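Local coordinates for protein ATP synthase subunit s, mitochondrial (Bos taurus, PDB 3E4G) that regulates mitochondrial ATP synthase, being necessary for its proton conduction and facilitating ATP synthesis by blocking a proton leak through an alternative exit pathway, at residues Q64-T69 with Q85-I90; D79-L84 with E110-S115; V38-Q43 with D59-Q64. The protein carries 1 engineered substitution. All blocks are in the same frame, centred on the assembly; numbering follows the deposited sequence. Where two conformers were deposited one is given.

Contact 1. Residues Q64-T69 with Q85-I90. With MG (magnesium ion), chain B.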
ATOM      1  N   GLN A  64       6.258   2.752   9.091  1.00  6.24           N
ATOM      2  CA  GLN A  64       5.738   4.089   8.844  1.00  6.13           C
ATOM      3  C   GLN A  64       5.429   4.322   7.381  1.00  6.05           C
ATOM      4  O   GLN A  64       4.455   4.995   7.024  1.00  6.62           O
ATOM      5  CB  GLN A  64       6.759   5.178   9.341  1.00  6.66           C
ATOM      6  CG  GLN A  64       6.215   6.576   9.141  1.00  7.14           C
ATOM      7  CD  GLN A  64       7.060   7.625   9.919  1.00  7.73           C
ATOM      8  OE1 GLN A  64       8.264   7.431  10.076  1.00  8.38           O
ATOM      9  NE2 GLN A  64       6.418   8.688  10.377  1.00  9.02           N
ATOM     10  N   ALA A  65       6.322   3.847   6.485  1.00  6.16           N
ATOM     11  CA  ALA A  65       6.210   4.114   5.058  1.00  6.01           C
ATOM     12  C   ALA A  65       6.490   2.826   4.294  1.00  6.13           C
ATOM     13  O   ALA A  65       7.325   2.014   4.668  1.00  6.42           O
ATOM     14  CB  ALA A  65       7.197   5.213   4.639  1.00  6.84           C
ATOM     15  N   ILE A  66       5.778   2.704   3.164  1.00  6.09           N
ATOM     16  CA  ILE A  66       5.913   1.593   2.228  1.00  5.93           C
ATOM     17  C   ILE A  66       6.180   2.163   0.867  1.00  6.15           C
ATOM     18  O   ILE A  66       5.501   3.101   0.437  1.00  6.33           O
ATOM     19  CB  ILE A  66       4.633   0.732   2.205  1.00  6.29           C
ATOM     20  CG1 ILE A  66       4.414   0.108   3.599  1.00  6.95           C
ATOM     21  CG2 ILE A  66       4.694  -0.320   1.087  1.00  7.55           C
ATOM     22  CD1 ILE A  66       3.019  -0.516   3.776  1.00  7.87           C
ATOM     23  N   ASP A  67       7.171   1.594   0.150  1.00  6.42           N
ATOM     24  CA  ASP A  67       7.471   1.997  -1.214  1.00  6.44           C
ATOM     25  C   ASP A  67       7.525   0.732  -2.050  1.00  6.72           C
ATOM     26  O   ASP A  67       8.533  -0.004  -1.994  1.00  7.26           O
ATOM     27  CB  ASP A  67       8.789   2.777  -1.302  1.00  8.06           C
ATOM     28  CG  ASP A  67       9.134   3.185  -2.686  1.00  9.66           C
ATOM     29  OD1 ASP A  67       8.435   2.766  -3.642  1.00 10.55           O
ATOM     30  OD2 ASP A  67      10.116   3.979  -2.793  1.00 14.17           O
ATOM     31  N   ALA A  68       6.424   0.415  -2.716  1.00  6.45           N
ATOM     32  CA  ALA A  68       6.316  -0.774  -3.561  1.00  6.44           C
ATOM     33  C   ALA A  68       6.476  -0.333  -4.991  1.00  6.76           C
ATOM     34  O   ALA A  68       5.506   0.126  -5.624  1.00  7.47           O
ATOM     35  CB  ALA A  68       4.967  -1.461  -3.311  1.00  7.31           C
ATOM     36  N   THR A  69       7.703  -0.425  -5.500  1.00  7.41           N
ATOM     37  CA  THR A  69       8.018  -0.084  -6.893  1.00  7.81           C
ATOM     38  C   THR A  69       8.458  -1.343  -7.587  1.00  7.71           C
ATOM     39  O   THR A  69       9.329  -2.059  -7.101  1.00  8.75           O
ATOM     40  CB  THR A  69       9.115   1.019  -6.929  1.00  9.00           C
ATOM     41  OG1 THR A  69       8.569   2.215  -6.326  1.00  9.84           O
ATOM     42  CG2 THR A  69       9.520   1.352  -8.378  1.00 10.26           C
ATOM     43  N   GLN A  85      -0.603  -0.659  12.752  1.00  7.24           N
ATOM     44  CA  GLN A  85      -1.273   0.472  13.400  1.00  7.34           C
ATOM     45  C   GLN A  85      -0.750   1.826  13.018  1.00  7.41           C
ATOM     46  O   GLN A  85      -1.418   2.842  13.327  1.00  8.02           O
ATOM     47  CB  GLN A  85      -1.168   0.321  14.950  1.00  7.93           C
ATOM     48  CG  GLN A  85      -1.642  -1.059  15.460  1.00  8.99           C
ATOM     49  CD  GLN A  85      -3.058  -1.317  15.123  1.00  9.66           C
ATOM     50  OE1 GLN A  85      -3.936  -0.459  15.339  1.00 12.32           O
ATOM     51  NE2 GLN A  85      -3.319  -2.477  14.524  1.00 11.05           N
ATOM     52  N   TYR A  86       0.415   1.918  12.385  1.00  6.88           N
ATOM     53  CA  TYR A  86       1.117   3.200  12.292  1.00  7.27           C
ATOM     54  C   TYR A  86       1.546   3.548  10.877  1.00  7.11           C
ATOM     55  O   TYR A  86       2.430   4.407  10.674  1.00  7.15           O
ATOM     56  CB  TYR A  86       2.327   3.233  13.243  1.00  8.24           C
ATOM     57  CG  TYR A  86       2.009   2.747  14.622  1.00  8.00           C
ATOM     58  CD1 TYR A  86       1.314   3.559  15.552  1.00  9.57           C
ATOM     59  CD2 TYR A  86       2.396   1.490  15.003  1.00  8.42           C
ATOM     60  CE1 TYR A  86       1.042   3.099  16.823  1.00  9.68           C
ATOM     61  CE2 TYR A  86       2.170   1.030  16.329  1.00  8.71           C
ATOM     62  CZ  TYR A  86       1.527   1.880  17.221  1.00  8.47           C
ATOM     63  OH  TYR A  86       1.285   1.464  18.528  1.00  9.52           O
ATOM     64  N   VAL A  87       0.948   2.922   9.851  1.00  6.66           N
ATOM     65  CA  VAL A  87       1.352   3.215   8.448  1.00  6.15           C
ATOM     66  C   VAL A  87       0.800   4.556   8.014  1.00  6.40           C
ATOM     67  O   VAL A  87      -0.414   4.774   8.001  1.00  7.48           O
ATOM     68  CB  VAL A  87       0.879   2.078   7.522  1.00  6.90           C
ATOM     69  CG1 VAL A  87       1.287   2.434   6.073  1.00  7.48           C
ATOM     70  CG2 VAL A  87       1.412   0.735   7.951  1.00  7.74           C
ATOM     71  N   GLU A  88       1.700   5.443   7.626  1.00  6.31           N
ATOM     72  CA  GLU A  88       1.331   6.788   7.250  1.00  6.53           C
ATOM     73  C   GLU A  88       1.498   7.109   5.769  1.00  6.73           C
ATOM     74  O   GLU A  88       0.826   8.018   5.275  1.00  6.90           O
ATOM     75  CB  GLU A  88       2.160   7.819   8.074  1.00  6.97           C
ATOM     76  CG  GLU A  88       1.815   7.698   9.518  1.00  8.44           C
ATOM     77  CD  GLU A  88       2.574   8.576  10.430  1.00 10.05           C
ATOM     78  OE1 GLU A  88       3.588   9.173  10.055  1.00 10.11           O
ATOM     79  OE2 GLU A  88       2.271   8.547  11.667  1.00 16.09           O
ATOM     80  N   LYS A  89       2.418   6.423   5.086  1.00  6.39           N
ATOM     81  CA  LYS A  89       2.778   6.703   3.698  1.00  6.37           C
ATOM     82  C   LYS A  89       2.807   5.398   2.925  1.00  6.57           C
ATOM     83  O   LYS A  89       3.468   4.440   3.346  1.00  6.63           O
ATOM     84  CB  LYS A  89       4.166   7.342   3.607  1.00  7.11           C
ATOM     85  CG  LYS A  89       4.301   8.708   4.255  1.00  8.09           C
ATOM     86  CD  LYS A  89       5.763   9.184   4.262  1.00  8.33           C
ATOM     87  CE  LYS A  89       5.920  10.615   4.540  1.00  9.53           C
ATOM     88  NZ  LYS A  89       7.322  11.054   4.748  1.00  9.54           N
ATOM     89  N   ILE A  90       2.119   5.376   1.761  1.00  6.36           N
ATOM     90  CA  ILE A  90       2.210   4.247   0.842  1.00  6.21           C
ATOM     91  C   ILE A  90       2.421   4.772  -0.555  1.00  6.24           C
ATOM     92  O   ILE A  90       1.677   5.622  -1.044  1.00  7.41           O
ATOM     93  CB  ILE A  90       0.929   3.370   0.864  1.00  6.65           C
ATOM     94  CG1 ILE A  90       0.702   2.777   2.255  1.00  6.87           C
ATOM     95  CG2 ILE A  90       1.029   2.257  -0.211  1.00  7.88           C
ATOM     96  CD1 ILE A  90      -0.615   2.001   2.370  1.00  7.87           C
TER
HETATM   97 MG    MG B 176      11.109  -2.559  -5.700  1.00 11.25          MG
HETATM   98  O   HOH W   1      11.554  -4.271  -7.491  1.00 12.65           O
HETATM   99  O   HOH W   2      12.385  -0.905  -6.826  1.00 12.65           O
HETATM  100  O   HOH W   3      13.050  -3.433  -4.573  1.00 15.94           O

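Contact 2. Residues D79-L84 with E110-S115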
ATOM      1  N   ASP A  79      -3.879  -8.448   2.906  1.00  8.95           N
ATOM      2  CA  ASP A  79      -4.319  -8.876   4.218  1.00  9.78           C
ATOM      3  C   ASP A  79      -3.191  -8.800   5.257  1.00  8.44           C
ATOM      4  O   ASP A  79      -3.471  -8.747   6.477  1.00  9.35           O
ATOM      5  CB  ASP A  79      -4.974 -10.230   4.177  1.00 11.23           C
ATOM      6  CG  ASP A  79      -6.370 -10.211   3.484  1.00 12.38           C
ATOM      7  OD1 ASP A  79      -6.928  -9.135   3.216  1.00 15.84           O
ATOM      8  OD2 ASP A  79      -6.851 -11.304   3.226  1.00 16.85           O
ATOM      9  N   HIS A  80      -1.939  -8.771   4.815  1.00  7.88           N
ATOM     10  CA  HIS A  80      -0.838  -8.520   5.774  1.00  8.15           C
ATOM     11  C   HIS A  80      -0.943  -7.121   6.438  1.00  8.40           C
ATOM     12  O   HIS A  80      -0.260  -6.850   7.410  1.00  9.95           O
ATOM     13  CB  HIS A  80       0.541  -8.569   5.085  1.00  8.00           C
ATOM     14  CG  HIS A  80       0.999  -9.954   4.706  1.00  8.29           C
ATOM     15  ND1 HIS A  80       0.780 -10.490   3.451  1.00  7.92           N
ATOM     16  CD2 HIS A  80       1.688 -10.894   5.385  1.00  8.79           C
ATOM     17  CE1 HIS A  80       1.349 -11.696   3.430  1.00  8.46           C
ATOM     18  NE2 HIS A  80       1.887 -11.972   4.582  1.00  9.46           N
ATOM     19  N   MET A  81      -1.713  -6.255   5.841  1.00  7.39           N
ATOM     20  CA  MET A  81      -1.868  -4.820   6.299  0.50  7.25           C
ATOM     21  C   MET A  81      -2.793  -4.800   7.561  1.00  7.66           C
ATOM     22  O   MET A  81      -2.859  -3.761   8.208  1.00  8.19           O
ATOM     23  CB  MET A  81      -2.470  -3.925   5.200  0.50  7.39           C
ATOM     24  CG  MET A  81      -1.571  -3.829   3.934  0.50  5.67           C
ATOM     25  SD  MET A  81       0.098  -3.099   4.158  0.50  5.80           S
ATOM     26  CE  MET A  81      -0.331  -1.479   4.658  0.50  7.58           C
ATOM     27  N   GLU A  82      -3.561  -5.870   7.804  1.00  8.25           N
ATOM     28  CA  GLU A  82      -4.668  -5.798   8.766  1.00  9.46           C
ATOM     29  C   GLU A  82      -4.257  -5.394  10.130  1.00  9.46           C
ATOM     30  O   GLU A  82      -5.036  -4.718  10.834  1.00 10.40           O
ATOM     31  CB  GLU A  82      -5.364  -7.173   8.785  1.00 11.73           C
ATOM     32  CG  GLU A  82      -6.727  -7.115   9.401  1.00 15.73           C
ATOM     33  CD  GLU A  82      -6.700  -7.132  10.818  1.00 16.43           C
ATOM     34  OE1 GLU A  82      -5.784  -7.794  11.394  1.00 18.44           O
ATOM     35  OE2 GLU A  82      -7.634  -6.559  11.484  1.00 17.89           O
ATOM     36  N   GLY A  83      -3.115  -5.842  10.588  1.00  9.68           N
ATOM     37  CA  GLY A  83      -2.651  -5.621  11.993  1.00 10.13           C
ATOM     38  C   GLY A  83      -1.766  -4.403  12.202  1.00  8.80           C
ATOM     39  O   GLY A  83      -1.259  -4.178  13.320  1.00  9.93           O
ATOM     40  N   LEU A  84      -1.484  -3.657  11.136  1.00  7.70           N
ATOM     41  CA  LEU A  84      -0.518  -2.534  11.207  1.00  7.24           C
ATOM     42  C   LEU A  84      -1.196  -1.298  11.715  1.00  7.25           C
ATOM     43  O   LEU A  84      -2.233  -0.856  11.188  1.00  7.63           O
ATOM     44  CB  LEU A  84       0.031  -2.251   9.815  1.00  7.18           C
ATOM     45  CG  LEU A  84       0.712  -3.477   9.133  1.00  7.17           C
ATOM     46  CD1 LEU A  84       1.245  -3.054   7.769  1.00  8.39           C
ATOM     47  CD2 LEU A  84       1.805  -4.055   9.954  1.00  8.52           C
ATOM     48  N   GLU A 110      -9.798  -0.397   8.869  1.00  7.70           N
ATOM     49  CA  GLU A 110      -9.966   0.754   9.766  1.00  7.04           C
ATOM     50  C   GLU A 110      -8.646   1.230  10.324  1.00  7.17           C
ATOM     51  O   GLU A 110      -8.482   2.419  10.600  1.00  7.67           O
ATOM     52  CB  GLU A 110     -10.955   0.443  10.918  1.00  7.96           C
ATOM     53  CG  GLU A 110     -12.374   0.209  10.364  1.00  8.63           C
ATOM     54  CD  GLU A 110     -13.408   0.289  11.474  1.00  9.33           C
ATOM     55  OE1 GLU A 110     -13.260  -0.409  12.504  1.00  9.37           O
ATOM     56  OE2 GLU A 110     -14.367   1.031  11.282  1.00 11.90           O
ATOM     57  N   ASN A 111      -7.726   0.296  10.567  1.00  7.26           N
ATOM     58  CA  ASN A 111      -6.404   0.643  11.059  1.00  7.61           C
ATOM     59  C   ASN A 111      -5.698   1.592  10.098  1.00  7.48           C
ATOM     60  O   ASN A 111      -4.984   2.526  10.531  1.00  8.78           O
ATOM     61  CB  ASN A 111      -5.589  -0.596  11.368  1.00  7.77           C
ATOM     62  CG  ASN A 111      -5.516  -1.560  10.195  1.00  8.36           C
ATOM     63  OD1 ASN A 111      -6.603  -2.061   9.735  1.00  9.48           O
ATOM     64  ND2 ASN A 111      -4.352  -1.870   9.703  1.00  8.51           N
ATOM     65  N   LEU A 112      -5.813   1.359   8.788  1.00  7.18           N
ATOM     66  CA  LEU A 112      -5.213   2.267   7.786  1.00  6.97           C
ATOM     67  C   LEU A 112      -5.998   3.537   7.677  1.00  6.78           C
ATOM     68  O   LEU A 112      -5.433   4.630   7.475  1.00  7.67           O
ATOM     69  CB  LEU A 112      -5.138   1.604   6.412  1.00  7.24           C
ATOM     70  CG  LEU A 112      -4.205   0.366   6.333  1.00  8.36           C
ATOM     71  CD1 LEU A 112      -4.165  -0.123   4.892  1.00  8.96           C
ATOM     72  CD2 LEU A 112      -2.788   0.735   6.761  1.00 12.35           C
ATOM     73  N   GLN A 113      -7.346   3.469   7.763  1.00  6.81           N
ATOM     74  CA  GLN A 113      -8.137   4.723   7.725  1.00  7.13           C
ATOM     75  C   GLN A 113      -7.655   5.683   8.825  1.00  7.36           C
ATOM     76  O   GLN A 113      -7.590   6.889   8.636  1.00  7.95           O
ATOM     77  CB  GLN A 113      -9.619   4.437   7.963  1.00  7.47           C
ATOM     78  CG  GLN A 113     -10.234   3.556   6.879  1.00  7.67           C
ATOM     79  CD  GLN A 113     -11.682   3.151   7.247  1.00  8.02           C
ATOM     80  OE1 GLN A 113     -12.167   3.510   8.337  1.00  8.31           O
ATOM     81  NE2 GLN A 113     -12.301   2.416   6.351  1.00  9.54           N
ATOM     82  N   LYS A 114      -7.339   5.121  10.007  1.00  7.26           N
ATOM     83  CA  LYS A 114      -6.913   5.964  11.140  1.00  8.13           C
ATOM     84  C   LYS A 114      -5.572   6.582  10.952  1.00  8.64           C
ATOM     85  O   LYS A 114      -5.346   7.712  11.411  1.00 12.59           O
ATOM     86  CB  LYS A 114      -6.930   5.117  12.441  1.00  8.56           C
ATOM     87  CG  LYS A 114      -8.321   4.703  12.854  1.00  9.07           C
ATOM     88  CD  LYS A 114      -8.285   3.470  13.746  1.00  9.51           C
ATOM     89  CE  LYS A 114      -9.680   2.990  14.136  1.00  9.90           C
ATOM     90  NZ  LYS A 114      -9.619   1.775  14.902  1.00  9.65           N
ATOM     91  N   SER A 115      -4.631   5.886  10.312  1.00  7.73           N
ATOM     92  CA  SER A 115      -3.225   6.340  10.295  1.00  7.93           C
ATOM     93  C   SER A 115      -2.797   6.987   8.987  1.00  7.82           C
ATOM     94  O   SER A 115      -1.820   7.765   8.999  1.00  8.13           O
ATOM     95  CB  SER A 115      -2.310   5.164  10.559  1.00  9.39           C
ATOM     96  OG  SER A 115      -2.469   4.149   9.596  1.00  9.11           O
TER
HETATM   97  O   HOH W   4      -8.276  -3.994  10.753  1.00 14.63           O
HETATM   98  O   HOH W   5      -1.616   1.598   9.922  1.00  7.99           O

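Contact 3. Residues V38-Q43 with D59-Q64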
ATOM      1  N   VAL A  38      10.226  -1.049   2.954  1.00  7.43           N
ATOM      2  CA  VAL A  38       9.520  -0.408   4.081  1.00  7.12           C
ATOM      3  C   VAL A  38      10.518   0.445   4.869  1.00  6.98           C
ATOM      4  O   VAL A  38      11.732   0.185   4.857  1.00  7.56           O
ATOM      5  CB  VAL A  38       8.873  -1.409   5.056  1.00  7.99           C
ATOM      6  CG1 VAL A  38       7.845  -2.313   4.279  1.00  9.24           C
ATOM      7  CG2 VAL A  38       9.828  -2.264   5.843  1.00  8.34           C
ATOM      8  N   ARG A  39       9.987   1.414   5.585  1.00  6.77           N
ATOM      9  CA  ARG A  39      10.803   2.237   6.499  1.00  6.54           C
ATOM     10  C   ARG A  39      10.055   2.309   7.816  1.00  6.26           C
ATOM     11  O   ARG A  39       8.838   2.589   7.850  1.00  6.78           O
ATOM     12  CB  ARG A  39      11.021   3.639   5.952  1.00  6.93           C
ATOM     13  CG  ARG A  39      11.998   4.437   6.833  1.00  7.03           C
ATOM     14  CD  ARG A  39      12.236   5.850   6.338  1.00  7.53           C
ATOM     15  NE  ARG A  39      11.015   6.631   6.195  1.00  7.26           N
ATOM     16  CZ  ARG A  39      10.234   6.997   7.214  1.00  7.75           C
ATOM     17  NH1 ARG A  39      10.614   6.757   8.496  1.00  8.61           N
ATOM     18  NH2 ARG A  39       9.076   7.563   6.981  1.00  8.47           N
ATOM     19  N   TYR A  40      10.781   2.026   8.899  1.00  6.48           N
ATOM     20  CA  TYR A  40      10.169   2.017  10.248  1.00  6.60           C
ATOM     21  C   TYR A  40      10.165   3.414  10.854  1.00  6.89           C
ATOM     22  O   TYR A  40      11.035   4.271  10.632  1.00  7.25           O
ATOM     23  CB  TYR A  40      10.963   1.073  11.155  1.00  6.93           C
ATOM     24  CG  TYR A  40      10.937  -0.344  10.661  1.00  7.08           C
ATOM     25  CD1 TYR A  40       9.726  -0.983  10.375  1.00  7.15           C
ATOM     26  CD2 TYR A  40      12.123  -1.086  10.472  1.00  7.65           C
ATOM     27  CE1 TYR A  40       9.696  -2.289   9.916  1.00  7.83           C
ATOM     28  CE2 TYR A  40      12.088  -2.376  10.037  1.00  8.05           C
ATOM     29  CZ  TYR A  40      10.869  -2.987   9.750  1.00  8.26           C
ATOM     30  OH  TYR A  40      10.889  -4.292   9.286  1.00  9.98           O
ATOM     31  N   HIS A  41       9.124   3.620  11.699  1.00  6.79           N
ATOM     32  CA  HIS A  41       9.118   4.801  12.580  1.00  7.42           C
ATOM     33  C   HIS A  41      10.454   4.865  13.305  1.00  8.41           C
ATOM     34  O   HIS A  41      10.956   3.901  13.845  1.00  9.19           O
ATOM     35  CB  HIS A  41       7.995   4.674  13.605  1.00  7.81           C
ATOM     36  CG  HIS A  41       6.686   5.053  13.058  1.00  7.58           C
ATOM     37  ND1 HIS A  41       6.272   6.360  13.000  1.00  8.54           N
ATOM     38  CD2 HIS A  41       5.689   4.276  12.487  1.00  7.62           C
ATOM     39  CE1 HIS A  41       5.088   6.376  12.428  1.00  8.46           C
ATOM     40  NE2 HIS A  41       4.713   5.133  12.074  1.00  7.71           N
ATOM     41  N   GLY A  42      10.979   6.115  13.326  1.00  8.90           N
ATOM     42  CA  GLY A  42      12.233   6.410  14.044  1.00  9.73           C
ATOM     43  C   GLY A  42      13.474   6.129  13.277  1.00  7.99           C
ATOM     44  O   GLY A  42      14.573   6.386  13.791  1.00  8.10           O
ATOM     45  N   GLN A  43      13.375   5.617  12.035  1.00  7.53           N
ATOM     46  CA  GLN A  43      14.557   5.326  11.245  0.50  7.43           C
ATOM     47  C   GLN A  43      14.530   6.120   9.951  1.00  7.27           C
ATOM     48  O   GLN A  43      13.508   6.265   9.273  1.00  8.62           O
ATOM     49  CB  GLN A  43      14.670   3.844  10.950  0.50  8.27           C
ATOM     50  CG  GLN A  43      14.692   3.040  12.233  0.50  8.72           C
ATOM     51  CD  GLN A  43      15.180   1.654  12.010  0.50  8.42           C
ATOM     52  OE1 GLN A  43      14.988   1.029  10.968  0.50  8.80           O
ATOM     53  NE2 GLN A  43      15.915   1.162  13.011  0.50 11.62           N
ATOM     54  N   ASP A  59       8.600  -7.384  17.894  1.00 17.28           N
ATOM     55  CA  ASP A  59       7.529  -6.445  17.541  1.00 16.03           C
ATOM     56  C   ASP A  59       7.868  -4.993  17.870  1.00 16.45           C
ATOM     57  O   ASP A  59       6.979  -4.166  17.916  1.00 20.95           O
ATOM     58  CB  ASP A  59       6.250  -6.813  18.234  1.00 18.07           C
ATOM     59  CG  ASP A  59       5.006  -6.207  17.613  1.00 18.30           C
ATOM     60  OD1 ASP A  59       4.960  -6.024  16.423  1.00 18.80           O
ATOM     61  OD2 ASP A  59       4.038  -5.907  18.370  1.00 23.76           O
ATOM     62  N   LYS A  60       9.154  -4.674  17.910  1.00 15.78           N
ATOM     63  CA  LYS A  60       9.576  -3.304  18.239  1.00 16.30           C
ATOM     64  C   LYS A  60       9.369  -2.290  17.057  1.00 12.54           C
ATOM     65  O   LYS A  60       8.867  -1.204  17.163  1.00 14.74           O
ATOM     66  CB  LYS A  60      11.064  -3.239  18.615  1.00 18.61           C
ATOM     67  CG  LYS A  60      11.669  -1.848  18.695  1.00 22.97           C
ATOM     68  CD  LYS A  60      13.108  -1.756  19.080  1.00 28.32           C
ATOM     69  CE  LYS A  60      13.517  -0.324  19.456  1.00 31.07           C
ATOM     70  NZ  LYS A  60      12.941  -0.054  20.825  1.00 39.97           N
ATOM     71  N   TYR A  61       9.795  -2.702  15.882  1.00 11.37           N
ATOM     72  CA  TYR A  61       9.837  -1.872  14.660  1.00  9.92           C
ATOM     73  C   TYR A  61       8.446  -1.820  14.045  1.00  8.78           C
ATOM     74  O   TYR A  61       7.801  -2.862  13.823  1.00 10.49           O
ATOM     75  CB  TYR A  61      10.876  -2.404  13.701  1.00 10.86           C
ATOM     76  CG  TYR A  61      12.264  -2.224  14.226  1.00 13.84           C
ATOM     77  CD1 TYR A  61      12.765  -0.952  14.396  1.00 16.18           C
ATOM     78  CD2 TYR A  61      13.023  -3.326  14.664  1.00 17.13           C
ATOM     79  CE1 TYR A  61      14.051  -0.804  15.007  1.00 19.71           C
ATOM     80  CE2 TYR A  61      14.302  -3.216  15.258  1.00 18.30           C
ATOM     81  CZ  TYR A  61      14.740  -2.005  15.346  1.00 17.52           C
ATOM     82  OH  TYR A  61      16.031  -1.791  15.981  1.00 26.56           O
ATOM     83  N   LYS A  62       8.014  -0.604  13.783  1.00  7.72           N
ATOM     84  CA  LYS A  62       6.652  -0.355  13.261  1.00  7.19           C
ATOM     85  C   LYS A  62       6.777   0.330  11.916  1.00  6.94           C
ATOM     86  O   LYS A  62       7.450   1.361  11.771  1.00  7.38           O
ATOM     87  CB  LYS A  62       5.871   0.558  14.194  1.00  8.12           C
ATOM     88  CG  LYS A  62       5.790   0.050  15.660  1.00  8.93           C
ATOM     89  CD  LYS A  62       5.177  -1.337  15.792  1.00  9.01           C
ATOM     90  CE  LYS A  62       5.067  -1.698  17.285  1.00 10.87           C
ATOM     91  NZ  LYS A  62       4.527  -3.094  17.444  1.00 11.71           N
ATOM     92  N   ILE A  63       6.115  -0.227  10.898  1.00  6.77           N
ATOM     93  CA  ILE A  63       6.148   0.390   9.571  1.00  6.49           C
ATOM     94  C   ILE A  63       5.528   1.773   9.583  1.00  6.39           C
ATOM     95  O   ILE A  63       4.353   1.920   9.995  1.00  7.08           O
ATOM     96  CB  ILE A  63       5.457  -0.525   8.530  1.00  6.54           C
ATOM     97  CG1 ILE A  63       6.176  -1.880   8.436  1.00  7.07           C
ATOM     98  CG2 ILE A  63       5.367   0.183   7.179  1.00  7.07           C
ATOM     99  CD1 ILE A  63       5.380  -2.934   7.615  1.00  8.04           C
ATOM    100  N   GLN A  64       6.258   2.752   9.091  1.00  6.24           N
ATOM    101  CA  GLN A  64       5.738   4.089   8.844  1.00  6.13           C
ATOM    102  C   GLN A  64       5.429   4.322   7.381  1.00  6.05           C
ATOM    103  O   GLN A  64       4.455   4.995   7.024  1.00  6.62           O
ATOM    104  CB  GLN A  64       6.759   5.178   9.341  1.00  6.66           C
ATOM    105  CG  GLN A  64       6.215   6.576   9.141  1.00  7.14           C
ATOM    106  CD  GLN A  64       7.060   7.625   9.919  1.00  7.73           C
ATOM    107  OE1 GLN A  64       8.264   7.431  10.076  1.00  8.38           O
ATOM    108  NE2 GLN A  64       6.418   8.688  10.377  1.00  9.02           N
TER
HETATM  109  O   HOH W   6       9.577   1.622  14.711  1.00 10.70           O
HETATM  110  O   HOH W   7      10.101   8.381  11.864  1.00 12.03           O
HETATM  111  O   HOH W   8      17.631  -1.306  13.178  1.00 28.12           O

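Contact 1. Residues Q64-T69 with Q85-I90
The carbonyl oxygen of Gln-64 is gripped by two backbone N-H groups, both in the plane of its C=O. Glu-88 N comes in on a lone pair, 2.9 Å from Gln-64 O with an N-H...O angle of 162°; Lys-89 N adds a longer 3.2 Å bond to Gln-64 O. The next backbone bond runs the other way, from Ile-66 N to Lys-89 O at 2.9 Å, its donor above the carbonyl plane. These bonds pair Ala-65 with Lys-89 in parallel register, and Ile-66 with Ile-90 follows, its backbone also bonded to Arg-91, joining strands 63-69 and 89-93 of the leucine-rich repeat sheet in LRR 2. Gln-64 stretches out with CG anti to its N (chi1 -178°), and its NE2 makes a nearly straight bond of 2.9 Å to Glu-88 OE1. That oxygen is met from above the carboxylate plane, the amide and carboxylate planes being 65° apart. On the Ala-65 face the CB atoms of Ala-65 and Lys-89 touch, whereas Ile-66 CD1 packs 4.1 Å from Val-87 CG1 and meets Ile-90 CG1. At the far end of strand 63-69, Thr-69 O binds magnesium at 2.3 Å, with Gly-35 O and three waters.

Contact 2. Residues D79-L84 with E110-S115
With chi1 at 54°, Asn-111 holds CG in the crowded position between its backbone N and carbonyl carbon, and chi2 at -61° turns the amide so that ND2 faces the carbonyls of the 81-84 turn. Both bonds from this nitrogen lie close to the amide plane: ND2 of Asn-111 is 2.8 Å from Met-81 O, with a bent N-H...O angle of 136°, and 2.8 Å from Leu-84 O, where it arrives on a lone pair and the bond is straighter. Met-81 O also accepts from Leu-84 N, the bond that closes the type I turn; the Asn-111 amide bonds to its first and last carbonyls. An alanine in place of Asn-111 would remove both N-H donors and would probably loosen the hold of helix 110-115 on the turn. One water lies within hydrogen-bonding distance of Asn-111 OD1 and Glu-82 OE2; another donates to Leu-84 O and Ser-115 OG. Alongside these polar bonds, Met-81, bent at chi2 and chi3, crosses Leu-112 at about a right angle, bringing its CE 3.9 Å from Leu-112 CD2. The contact joins LRR 2 to LRR 3: Met-81 also packs on Trp-30 of helix 23-33, Leu-106 of helix 100-107 and Ile-66 of strand 63-69.

Contact 3. Residues V38-Q43 with D59-Q64
Tyr-61 CB sits squarely over one face of the Tyr-40 ring, 3.6 Å from its centroid and 8° off the normal, a CH-pi contact. The tyrosine rings meet obliquely, planes at 31°. Ile-63 CG1 touches Tyr-40 CE1, and Ile-63 CD1 reaches Val-38 CG1, extending the apolar centre toward helix 23-33, where Tyr-40 OH bonds to Ser-28 OG. Next comes His-41, one ring face covered by Gln-64: Gln-64 CB lies 3.5 Å from the His-41 ring centroid, and the amide stacks on the ring with planes 27° apart. The imidazole NE2 bonds to Tyr-86 O. In the backbone, His-41 N donates a 2.8 Å hydrogen bond to Lys-62 O, nearly along its C=O axis, and Gln-64 N donates to Arg-39 O. At the polar edge Arg-39 NH1 donates to Gln-64 OE1 at 2.9 Å and also to Gln-43 O. A weak second bond reaches Gln-64 OE1 from Arg-39 NH2. A water links Gly-42 N to Gln-64 OE1. Tyr-40 and Ile-63 form an antiparallel non-hydrogen-bonded pair, and Gln-64 with Ala-65 opposite Arg-39 makes a classic beta bulge where antiparallel strand 37-40, largely in LRR 1, borders the parallel strands of the leucine-rich repeat sheet.

Strand 63-69 is common to contacts 1 and 3, lying between antiparallel strand 37-40 and parallel strand 89-93. Gln-64 serves both: its amide oxygen faces contact 3 and its amide nitrogen contact 1. Contact 2 instead joins a turn to a helix, with side chain-to-backbone bonds replacing strand pairing; it meets contact 1 through Ser-115 OG and Val-87 O, and contact 3 through Leu-84 against Ile-63. All three mix buried apolar packing with exposed residues, but contact 1 has its centre nearest that of the chain, about 6 Å away, against 10 Å for contact 2 and 15 Å for the aromatic-rich contact 3.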